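D-2-hydroxyacid dehydrogensase protein (PDB 4LSW) probably catalyses the NAD(P)-dependent, stereospecific interconversion of D-2-hydroxyacids and 2-oxoacids, as a member of the D-isomer specific 2-hydroxyacid dehydrogenase family. Local coordinates at residues A[68-73]-A[302-307]. Sequence-based numbering, arbitrary orientation.
Sequences LELISV and TAHFAG
A chi1 of 174° swings the imidazole of H304 away from its own backbone N and off the last turn of helix 287-306, toward E69; the glutamate, its CG anti to the carbonyl carbon, runs extended beyond CG to meet it. H304 NE2 donates to E69 OE1 at 2.7 Å, a fairly straight bond that uses the anti lone pair of the oxygen and lies close to the ring plane. Ring and carboxylate planes are turned 55° apart. Glutamate is long enough to reach the imidazole while E69 OE2 forms a salt bridge with R47 NE: one partner on each oxygen, which should restrain the carboxylate from turning. Histidine offers both an N-H for the carboxylate and a flat face for a leucine. L70 CB sits 4.1 Å from the centroid of the H304 ring, nearly on its normal, in a CH-pi contact, and L70 CD2 packs 3.6 Å from H304 CB. Replacing H304 by an alanine would probably leave E69 OE1 without this donor and strip L70 of its aromatic partner. G307 follows with positive phi in a Schellman motif, where a side chain would be jammed against the preceding carbonyl O. The contact is helix-on-sheet packing against the mixed sheet holding strand 70-74, consistent with the substrate-binding (catalytic) domain of D-2-hydroxyacid dehydrogenases, to which the chain returns after the NAD-binding domain.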
loop_
_atom_site.group_PDB
_atom_site.type_symbol
_atom_site.label_atom_id
_atom_site.label_comp_id
_atom_site.label_asym_id
_atom_site.label_seq_id
_atom_site.Cartn_x
_atom_site.Cartn_y
_atom_site.Cartn_z
ATOM N N LEU A 68 -20.493 6.966 -20.117
ATOM C CA LEU A 68 -19.340 7.116 -19.221
ATOM C C LEU A 68 -18.131 7.781 -19.893
ATOM O O LEU A 68 -17.756 7.430 -21.018
ATOM C CB LEU A 68 -18.933 5.742 -18.687
ATOM C CG LEU A 68 -17.863 5.709 -17.591
ATOM C CD1 LEU A 68 -18.323 6.441 -16.337
ATOM C CD2 LEU A 68 -17.510 4.264 -17.268
ATOM N N GLU A 69 -17.512 8.723 -19.181
ATOM C CA GLU A 69 -16.367 9.468 -19.703
ATOM C C GLU A 69 -15.089 9.190 -18.917
ATOM O O GLU A 69 -13.975 9.203 -19.467
ATOM C CB GLU A 69 -16.653 10.974 -19.667
ATOM C CG GLU A 69 -17.838 11.396 -20.532
ATOM C CD GLU A 69 -18.288 12.830 -20.284
ATOM O OE1 GLU A 69 -17.623 13.571 -19.526
ATOM O OE2 GLU A 69 -19.334 13.216 -20.850
ATOM N N LEU A 70 -15.256 8.929 -17.627
ATOM C CA LEU A 70 -14.130 8.942 -16.706
ATOM C C LEU A 70 -14.388 8.045 -15.519
ATOM O O LEU A 70 -15.490 8.019 -14.975
ATOM C CB LEU A 70 -13.895 10.374 -16.206
ATOM C CG LEU A 70 -12.941 10.545 -15.016
ATOM C CD1 LEU A 70 -11.519 10.154 -15.373
ATOM C CD2 LEU A 70 -12.974 11.968 -14.507
ATOM N N ILE A 71 -13.365 7.297 -15.124
ATOM C CA ILE A 71 -13.408 6.566 -13.867
ATOM C C ILE A 71 -12.275 7.101 -13.011
ATOM O O ILE A 71 -11.110 7.021 -13.402
ATOM C CB ILE A 71 -13.232 5.048 -14.070
ATOM C CG1 ILE A 71 -14.348 4.503 -14.964
ATOM C CG2 ILE A 71 -13.245 4.335 -12.722
ATOM C CD1 ILE A 71 -14.118 3.075 -15.457
ATOM N N SER A 72 -12.629 7.672 -11.865
ATOM C CA SER A 72 -11.655 8.223 -10.940
ATOM C C SER A 72 -11.548 7.318 -9.722
ATOM O O SER A 72 -12.550 7.012 -9.063
ATOM C CB SER A 72 -12.018 9.663 -10.555
ATOM O OG SER A 72 -11.729 10.542 -11.624
ATOM N N VAL A 73 -10.323 6.872 -9.457
ATOM C CA VAL A 73 -10.055 5.926 -8.385
ATOM C C VAL A 73 -9.449 6.620 -7.168
ATOM O O VAL A 73 -8.511 7.418 -7.294
ATOM C CB VAL A 73 -9.082 4.825 -8.864
ATOM C CG1 VAL A 73 -8.828 3.828 -7.757
ATOM C CG2 VAL A 73 -9.636 4.117 -10.110
ATOM N N THR A 302 -13.324 17.398 -10.735
ATOM C CA THR A 302 -13.590 18.813 -10.963
ATOM C C THR A 302 -12.952 19.266 -12.268
ATOM O O THR A 302 -13.594 19.922 -13.098
ATOM C CB THR A 302 -13.059 19.666 -9.798
ATOM O OG1 THR A 302 -13.720 19.274 -8.589
ATOM C CG2 THR A 302 -13.310 21.151 -10.053
ATOM N N ALA A 303 -11.691 18.895 -12.453
ATOM C CA ALA A 303 -10.964 19.249 -13.659
ATOM C C ALA A 303 -11.639 18.675 -14.900
ATOM O O ALA A 303 -11.808 19.366 -15.901
ATOM C CB ALA A 303 -9.524 18.772 -13.560
ATOM N N HIS A 304 -12.045 17.414 -14.831
ATOM C CA HIS A 304 -12.679 16.775 -15.978
ATOM C C HIS A 304 -13.925 17.520 -16.453
ATOM O O HIS A 304 -14.059 17.822 -17.640
ATOM C CB HIS A 304 -13.055 15.326 -15.659
ATOM C CG HIS A 304 -13.828 14.661 -16.752
ATOM N ND1 HIS A 304 -13.231 14.156 -17.890
ATOM C CD2 HIS A 304 -15.156 14.446 -16.901
ATOM C CE1 HIS A 304 -14.154 13.650 -18.681
ATOM N NE2 HIS A 304 -15.336 13.821 -18.108
ATOM N N PHE A 305 -14.830 17.813 -15.528
ATOM C CA PHE A 305 -16.104 18.408 -15.908
ATOM C C PHE A 305 -15.961 19.882 -16.265
ATOM O O PHE A 305 -16.840 20.454 -16.905
ATOM C CB PHE A 305 -17.155 18.186 -14.824
ATOM C CG PHE A 305 -17.629 16.760 -14.740
ATOM C CD1 PHE A 305 -18.399 16.217 -15.755
ATOM C CD2 PHE A 305 -17.289 15.956 -13.661
ATOM C CE1 PHE A 305 -18.832 14.904 -15.692
ATOM C CE2 PHE A 305 -17.721 14.643 -13.592
ATOM C CZ PHE A 305 -18.491 14.115 -14.606
ATOM N N ALA A 306 -14.841 20.482 -15.870
ATOM C CA ALA A 306 -14.560 21.878 -16.211
ATOM C C ALA A 306 -13.933 22.013 -17.597
ATOM O O ALA A 306 -13.853 23.114 -18.145
ATOM C CB ALA A 306 -13.663 22.522 -15.152
ATOM N N GLY A 307 -13.490 20.893 -18.160
ATOM C CA GLY A 307 -12.823 20.898 -19.451
ATOM C C GLY A 307 -11.336 21.184 -19.320
ATOM O O GLY A 307 -10.679 21.584 -20.287
#